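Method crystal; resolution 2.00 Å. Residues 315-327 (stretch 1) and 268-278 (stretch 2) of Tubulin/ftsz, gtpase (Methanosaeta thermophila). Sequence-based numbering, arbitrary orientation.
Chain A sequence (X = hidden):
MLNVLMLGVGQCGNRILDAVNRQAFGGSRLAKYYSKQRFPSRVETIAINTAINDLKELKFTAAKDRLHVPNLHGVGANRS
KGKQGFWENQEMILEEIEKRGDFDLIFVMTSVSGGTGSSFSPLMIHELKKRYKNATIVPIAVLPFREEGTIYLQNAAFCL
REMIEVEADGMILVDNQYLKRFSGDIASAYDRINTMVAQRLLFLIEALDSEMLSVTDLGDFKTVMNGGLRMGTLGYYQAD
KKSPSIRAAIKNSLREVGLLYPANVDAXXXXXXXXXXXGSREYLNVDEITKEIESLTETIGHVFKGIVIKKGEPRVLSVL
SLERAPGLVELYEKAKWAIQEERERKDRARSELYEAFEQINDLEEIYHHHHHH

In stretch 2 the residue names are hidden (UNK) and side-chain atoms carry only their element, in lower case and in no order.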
ATOM      1  N   ARG A 315     -18.440  13.055   2.710  1.00 16.58           N
ATOM      2  CA  ARG A 315     -17.110  12.671   2.285  1.00 14.07           C
ATOM      3  C   ARG A 315     -17.255  11.552   1.256  1.00 15.52           C
ATOM      4  O   ARG A 315     -18.261  10.821   1.210  1.00 17.86           O
ATOM      5  CB  ARG A 315     -16.235  12.229   3.460  1.00 17.20           C
ATOM      6  CG  ARG A 315     -16.744  11.018   4.226  1.00 18.73           C
ATOM      7  CD  ARG A 315     -15.638  10.521   5.168  1.00 20.87           C
ATOM      8  NE  ARG A 315     -16.048   9.322   5.893  1.00 25.68           N
ATOM      9  CZ  ARG A 315     -15.253   8.638   6.712  1.00 24.15           C
ATOM     10  NH1 ARG A 315     -14.005   9.040   6.899  1.00 22.44           N
ATOM     11  NH2 ARG A 315     -15.712   7.564   7.350  1.00 21.51           N
ATOM     12  N   VAL A 316     -16.250  11.438   0.407  1.00 14.67           N
ATOM     13  CA  VAL A 316     -16.286  10.479  -0.668  1.00 14.77           C
ATOM     14  C   VAL A 316     -15.025   9.643  -0.623  1.00 16.05           C
ATOM     15  O   VAL A 316     -13.915  10.160  -0.461  1.00 15.73           O
ATOM     16  CB  VAL A 316     -16.393  11.171  -2.047  1.00 18.48           C
ATOM     17  CG1 VAL A 316     -16.375  10.136  -3.171  1.00 21.59           C
ATOM     18  CG2 VAL A 316     -17.672  12.005  -2.124  1.00 19.88           C
ATOM     19  N   LEU A 317     -15.220   8.347  -0.771  1.00 14.49           N
ATOM     20  CA  LEU A 317     -14.126   7.428  -0.981  1.00 19.95           C
ATOM     21  C   LEU A 317     -14.224   6.854  -2.379  1.00 17.77           C
ATOM     22  O   LEU A 317     -15.268   6.387  -2.805  1.00 20.51           O
ATOM     23  CB  LEU A 317     -14.165   6.300   0.044  1.00 16.41           C
ATOM     24  CG  LEU A 317     -13.068   5.239  -0.154  1.00 17.79           C
ATOM     25  CD1 LEU A 317     -11.794   5.724   0.439  1.00 15.52           C
ATOM     26  CD2 LEU A 317     -13.490   3.941   0.503  1.00 18.68           C
ATOM     27  N   SER A 318     -13.112   6.866  -3.085  1.00 15.84           N
ATOM     28  CA  SER A 318     -13.057   6.223  -4.381  1.00 27.22           C
ATOM     29  C   SER A 318     -12.056   5.065  -4.353  1.00 26.99           C
ATOM     30  O   SER A 318     -10.949   5.187  -3.826  1.00 26.03           O
ATOM     31  CB  SER A 318     -12.691   7.248  -5.458  1.00 29.11           C
ATOM     32  OG  SER A 318     -11.443   7.863  -5.166  1.00 32.83           O
ATOM     33  N   VAL A 319     -12.470   3.930  -4.889  1.00 25.27           N
ATOM     34  CA  VAL A 319     -11.575   2.793  -5.014  1.00 24.85           C
ATOM     35  C   VAL A 319     -11.367   2.680  -6.495  1.00 21.79           C
ATOM     36  O   VAL A 319     -12.314   2.484  -7.236  1.00 19.52           O
ATOM     37  CB  VAL A 319     -12.174   1.486  -4.447  1.00 27.91           C
ATOM     38  CG1 VAL A 319     -11.152   0.329  -4.556  1.00 22.49           C
ATOM     39  CG2 VAL A 319     -12.654   1.692  -2.977  1.00 13.72           C
ATOM     40  N   LEU A 320     -10.125   2.850  -6.925  1.00 18.97           N
ATOM     41  CA  LEU A 320      -9.784   2.843  -8.345  1.00 23.40           C
ATOM     42  C   LEU A 320      -8.983   1.605  -8.687  1.00 23.96           C
ATOM     43  O   LEU A 320      -8.178   1.134  -7.893  1.00 26.72           O
ATOM     44  CB  LEU A 320      -8.926   4.043  -8.705  1.00 26.79           C
ATOM     45  CG  LEU A 320      -9.541   5.422  -8.556  1.00 34.62           C
ATOM     46  CD1 LEU A 320      -8.548   6.463  -9.062  1.00 34.36           C
ATOM     47  CD2 LEU A 320     -10.844   5.483  -9.331  1.00 38.42           C
ATOM     48  N   SER A 321      -9.245   1.078  -9.870  1.00 23.72           N
ATOM     49  CA  SER A 321      -8.467   0.020 -10.471  1.00 19.27           C
ATOM     50  C   SER A 321      -7.761   0.581 -11.705  1.00 26.35           C
ATOM     51  O   SER A 321      -8.393   1.260 -12.510  1.00 30.47           O
ATOM     52  CB  SER A 321      -9.423  -1.110 -10.879  1.00 26.37           C
ATOM     53  OG  SER A 321      -8.779  -2.113 -11.630  1.00 43.93           O
ATOM     54  N   LEU A 322      -6.472   0.284 -11.878  1.00 29.72           N
ATOM     55  CA  LEU A 322      -5.695   0.876 -12.976  1.00 27.55           C
ATOM     56  C   LEU A 322      -5.658  -0.010 -14.216  1.00 29.55           C
ATOM     57  O   LEU A 322      -5.549  -1.230 -14.103  1.00 33.78           O
ATOM     58  CB  LEU A 322      -4.262   1.173 -12.526  1.00 21.99           C
ATOM     59  CG  LEU A 322      -4.215   2.138 -11.339  1.00 20.21           C
ATOM     60  CD1 LEU A 322      -2.777   2.468 -10.948  1.00 30.15           C
ATOM     61  CD2 LEU A 322      -5.039   3.416 -11.650  1.00 29.00           C
ATOM     62  N   GLU A 323      -5.783   0.606 -15.394  1.00 38.21           N
ATOM     63  CA  GLU A 323      -5.479  -0.058 -16.663  1.00 40.10           C
ATOM     64  C   GLU A 323      -4.008   0.148 -17.018  1.00 42.30           C
ATOM     65  O   GLU A 323      -3.366  -0.734 -17.569  1.00 46.19           O
ATOM     66  CB  GLU A 323      -6.342   0.501 -17.803  1.00 44.03           C
ATOM     67  CG  GLU A 323      -7.834   0.229 -17.666  1.00 52.45           C
ATOM     68  CD  GLU A 323      -8.188  -1.251 -17.740  1.00 53.16           C
ATOM     69  OE1 GLU A 323      -7.667  -1.955 -18.629  1.00 48.92           O
ATOM     70  OE2 GLU A 323      -8.987  -1.710 -16.900  1.00 58.66           O
ATOM     71  N   ARG A 324      -3.502   1.344 -16.725  1.00 39.88           N
ATOM     72  CA  ARG A 324      -2.126   1.729 -17.019  1.00 40.12           C
ATOM     73  C   ARG A 324      -1.503   2.395 -15.790  1.00 37.83           C
ATOM     74  O   ARG A 324      -2.204   3.032 -14.994  1.00 32.52           O
ATOM     75  CB  ARG A 324      -2.107   2.690 -18.214  1.00 43.48           C
ATOM     76  CG  ARG A 324      -2.875   2.149 -19.402  1.00 45.64           C
ATOM     77  CD  ARG A 324      -2.865   3.080 -20.575  1.00 48.59           C
ATOM     78  NE  ARG A 324      -3.988   4.009 -20.572  1.00 45.98           N
ATOM     79  CZ  ARG A 324      -3.856   5.311 -20.352  1.00 42.32           C
ATOM     80  NH1 ARG A 324      -2.656   5.824 -20.101  1.00 48.21           N
ATOM     81  NH2 ARG A 324      -4.914   6.095 -20.385  1.00 35.53           N
ATOM     82  N   ALA A 325      -0.192   2.238 -15.627  1.00 29.08           N
ATOM     83  CA  ALA A 325       0.511   2.837 -14.502  1.00 27.36           C
ATOM     84  C   ALA A 325       1.891   3.350 -14.898  1.00 36.93           C
ATOM     85  O   ALA A 325       2.896   2.778 -14.479  1.00 41.53           O
ATOM     86  CB  ALA A 325       0.661   1.823 -13.396  1.00 26.85           C
ATOM     87  N   PRO A 326       1.954   4.435 -15.685  1.00 34.67           N
ATOM     88  CA  PRO A 326       3.264   4.938 -16.129  1.00 36.49           C
ATOM     89  C   PRO A 326       4.182   5.301 -14.962  1.00 37.93           C
ATOM     90  O   PRO A 326       5.398   5.185 -15.092  1.00 40.92           O
ATOM     91  CB  PRO A 326       2.908   6.164 -16.979  1.00 41.61           C
ATOM     92  CG  PRO A 326       1.488   6.530 -16.569  1.00 45.16           C
ATOM     93  CD  PRO A 326       0.838   5.227 -16.231  1.00 38.64           C
ATOM     94  N   GLY A 327       3.615   5.714 -13.835  1.00 35.81           N
ATOM     95  CA  GLY A 327       4.410   6.046 -12.660  1.00 36.81           C
ATOM     96  C   GLY A 327       5.235   4.872 -12.137  1.00 38.14           C
ATOM     97  O   GLY A 327       6.368   5.043 -11.670  1.00 38.77           O
ATOM     98  N   UNK A 268      -7.779   8.456 -18.574  1.00 35.50           N
ATOM     99  CA  UNK A 268      -8.306   7.112 -18.742  1.00 41.00           C
ATOM    100  C   UNK A 268      -7.455   5.981 -18.165  1.00 42.59           C
ATOM    101  O   UNK A 268      -7.578   4.833 -18.595  1.00 39.69           O
ATOM    102  N   UNK A 269      -6.634   6.290 -17.162  1.00 44.73           N
ATOM    103  CA  UNK A 269      -5.785   5.286 -16.509  1.00 38.90           C
ATOM    104  C   UNK A 269      -6.546   4.346 -15.565  1.00 36.50           C
ATOM    105  O   UNK A 269      -6.024   3.305 -15.167  1.00 41.48           O
ATOM    106  c   UNK A 269      -4.636   5.964 -15.773  1.00 36.96           C
ATOM    107  c   UNK A 269      -3.736   6.760 -16.716  1.00 44.30           C
ATOM    108  c   UNK A 269      -2.521   7.351 -16.030  1.00 47.34           C
ATOM    109  o   UNK A 269      -2.482   7.396 -14.775  1.00 42.89           O
ATOM    110  o   UNK A 269      -1.597   7.771 -16.754  1.00 52.67           O
ATOM    111  N   UNK A 270      -7.763   4.725 -15.191  1.00 27.07           N
ATOM    112  CA  UNK A 270      -8.594   3.898 -14.321  1.00 28.53           C
ATOM    113  C   UNK A 270      -9.646   3.169 -15.139  1.00 29.76           C
ATOM    114  O   UNK A 270     -10.407   3.800 -15.866  1.00 32.37           O
ATOM    115  c   UNK A 270      -9.271   4.753 -13.231  1.00 24.16           C
ATOM    116  N   UNK A 271      -9.666   1.840 -15.040  1.00 27.07           N
ATOM    117  CA  UNK A 271     -10.657   1.028 -15.735  1.00 27.69           C
ATOM    118  C   UNK A 271     -11.948   0.789 -14.966  1.00 27.44           C
ATOM    119  O   UNK A 271     -13.023   0.737 -15.558  1.00 29.49           O
ATOM    120  N   UNK A 272     -11.830   0.615 -13.651  1.00 29.40           N
ATOM    121  CA  UNK A 272     -12.974   0.378 -12.770  1.00 29.29           C
ATOM    122  C   UNK A 272     -12.876   1.228 -11.519  1.00 25.37           C
ATOM    123  O   UNK A 272     -11.777   1.579 -11.078  1.00 22.66           O
ATOM    124  c   UNK A 272     -13.168  -3.489 -13.200  1.00 47.03           C
ATOM    125  c   UNK A 272     -13.214  -5.634 -14.437  1.00 55.55           C
ATOM    126  n   UNK A 272     -13.209  -4.307 -14.412  1.00 54.59           N
ATOM    127  n   UNK A 272     -13.185  -6.331 -13.310  1.00 51.34           N
ATOM    128  c   UNK A 272     -13.369  -2.023 -13.544  1.00 41.98           C
ATOM    129  c   UNK A 272     -13.087  -1.099 -12.373  1.00 31.28           C
ATOM    130  n   UNK A 272     -13.248  -6.267 -15.602  1.00 61.90           N
ATOM    131  N   UNK A 273     -14.033   1.561 -10.951  1.00 22.88           N
ATOM    132  CA  UNK A 273     -14.070   2.300  -9.694  1.00 21.76           C
ATOM    133  C   UNK A 273     -15.298   1.953  -8.834  1.00 26.23           C
ATOM    134  O   UNK A 273     -16.335   1.521  -9.339  1.00 24.78           O
ATOM    135  c   UNK A 273     -14.006   3.797  -9.951  1.00 19.82           C
ATOM    136  N   UNK A 274     -15.130   2.090  -7.524  1.00 25.19           N
ATOM    137  CA  UNK A 274     -16.229   2.049  -6.575  1.00 15.96           C
ATOM    138  C   UNK A 274     -16.224   3.413  -5.877  1.00 21.08           C
ATOM    139  O   UNK A 274     -15.210   3.827  -5.316  1.00 20.31           O
ATOM    140  c   UNK A 274     -17.225   0.739  -4.578  1.00 30.35           C
ATOM    141  c   UNK A 274     -15.545  -0.229  -2.580  1.00 46.44           C
ATOM    142  c   UNK A 274     -16.044   0.919  -5.558  1.00 20.91           C
ATOM    143  s   UNK A 274     -16.995  -0.698  -3.494  1.00 40.66           S
ATOM    144  N   UNK A 275     -17.325   4.149  -5.986  1.00 21.42           N
ATOM    145  CA  UNK A 275     -17.444   5.451  -5.333  1.00 19.89           C
ATOM    146  C   UNK A 275     -18.431   5.352  -4.167  1.00 24.10           C
ATOM    147  O   UNK A 275     -19.570   4.957  -4.367  1.00 20.32           O
ATOM    148  c   UNK A 275     -17.943   6.545  -6.316  1.00 30.04           C
ATOM    149  c   UNK A 275     -15.694   6.950  -7.436  1.00 36.71           C
ATOM    150  c   UNK A 275     -17.120   6.566  -7.610  1.00 34.17           C
ATOM    151  c   UNK A 275     -17.954   7.906  -5.647  1.00 16.04           C
ATOM    152  N   UNK A 276     -17.992   5.682  -2.960  1.00 18.54           N
ATOM    153  CA  UNK A 276     -18.852   5.638  -1.788  1.00 19.70           C
ATOM    154  C   UNK A 276     -19.059   7.053  -1.286  1.00 22.69           C
ATOM    155  O   UNK A 276     -18.094   7.770  -1.047  1.00 16.82           O
ATOM    156  c   UNK A 276     -17.911   3.403  -1.117  1.00 21.77           C
ATOM    157  c   UNK A 276     -18.237   4.790  -0.634  1.00 16.94           C
ATOM    158  c   UNK A 276     -19.203   4.727   0.565  1.00 17.88           C
ATOM    159  N   UNK A 277     -20.324   7.457  -1.176  1.00 19.26           N
ATOM    160  CA  UNK A 277     -20.693   8.762  -0.636  1.00 17.93           C
ATOM    161  C   UNK A 277     -21.282   8.574   0.751  1.00 18.61           C
ATOM    162  O   UNK A 277     -22.218   7.792   0.942  1.00 20.79           O
ATOM    163  c   UNK A 277     -21.778   9.463  -1.481  1.00 22.92           C
ATOM    164  c   UNK A 277     -21.910  10.943  -1.065  1.00 23.50           C
ATOM    165  c   UNK A 277     -21.490   9.325  -2.971  1.00 22.18           C
ATOM    166  c   UNK A 277     -20.532  10.347  -3.460  1.00 40.15           C
ATOM    167  N   UNK A 278     -20.725   9.281   1.718  1.00 12.74           N
ATOM    168  CA  UNK A 278     -21.181   9.156   3.089  1.00 19.91           C
ATOM    169  C   UNK A 278     -21.489  10.521   3.663  1.00 16.99           C
ATOM    170  O   UNK A 278     -20.700  11.445   3.504  1.00 15.15           O
ATOM    171  c   UNK A 278     -20.480   8.291   5.387  1.00 20.84           C
ATOM    172  c   UNK A 278     -19.393   7.556   6.159  1.00 25.42           C
ATOM    173  n   UNK A 278     -19.713   6.359   6.619  1.00 24.63           N
ATOM    174  o   UNK A 278     -18.278   8.040   6.304  1.00 27.55           O
ATOM    175  c   UNK A 278     -20.104   8.481   3.934  1.00 16.78           C
TER
HETATM  176  O   HOH W   1      -1.753   5.397 -13.421  1.00 30.35           O

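Position 268 has no side-chain atoms, and its phi of 80° is one that glycine tolerates best. Its carbonyl carbon C lies 3.4 Å from Arg 324 NH2, so the arginine end packs on bare backbone. This is Gly 268.

Position 269 carries three carbons, the third bearing two oxygens: a carboxylate at the end of a two-carbon arm, Glu 269. Its OE2 is 3.3 Å from Pro 326 CG. The guanidinium of Arg 324 lays a face over the arm, with NH1 3.7 Å from Glu 269 CG; OE2, 4.0 Å from NH1, lies well out of the guanidinium plane, so the opposite charges are near without a salt bridge. A water donates to Glu 269 OE1 (2.5 Å) and to Arg 324 O (2.9 Å), linking the carboxylate to the other backbone.

Position 270 has a single carbon, hence Ala 270. Its CA-to-CB bond points away overall, yet CB lies 4.3 Å from Leu 320 CD2, a small apolar contact.

Position 271 again lacks side-chain atoms. A CB here would point toward stretch 1 and fall 1.9 Å from Glu 323 OE2, a clash; Gly 271 leaves that space to the carboxylate, whose OE2 rests 3.4 Å from Gly 271 CA.

Position 272 shows three carbons, a nitrogen, then a carbon with two more nitrogens: a guanidinium, Arg 272. Its CB is 4.0 Å from Ser 321 CB, but the long arm leads away, so its charge need not be buried against stretch 1.

Position 273 has one carbon, 3.6 Å from Leu 320 CD2. Ala 273 is compact enough to sit beside that branched leucine.

Position 274 is an unbranched chain of two carbons, a sulfur and a carbon, which only methionine provides. The terminal CE of Met 274 reaches Val 319 CG2 at 3.5 Å, a flexible apolar arm filling a buried place.

Position 275 has four carbons forked at the first, one arm two carbons long: Ile 275. Its CG2 meets Val 316 CG1 at 3.7 Å and its CD1 lies 3.6 Å from Ser 318 CB.

Position 276 has one carbon carrying two others, Val 276. This beta-branched shape suits an extended strand, and its CB lies 4.4 Å from Leu 317 CB.

Position 277 repeats the four-carbon fork. Ile 277 brings CD1 to 3.6 Å from Val 316 CG2.

Position 278 has three carbons, the third bearing one oxygen and one nitrogen: an amide, Gln 278. Its OE1 accepts from Arg 315 NE (2.6 Å) and Arg 315 NH2 (2.8 Å), near the guanidinium plane, while its NE2 is bonded elsewhere in the structure.

The contact is an antiparallel strand pair. Reciprocal backbone hydrogen bonds, such as Val 276 N to Leu 317 O (2.8 Å) and Leu 317 N to Val 276 O (2.9 Å), set the register. Ile 275 and Ile 277 share one sheet face with Val 316; Met 274 and Val 276 lie on the other with Val 319 and Leu 317. Beyond the strand, Glu 323 N still bonds to Glu 269 O (2.7 Å).

Stretch 2, residues 268-278: GEAGRAMIVIQ
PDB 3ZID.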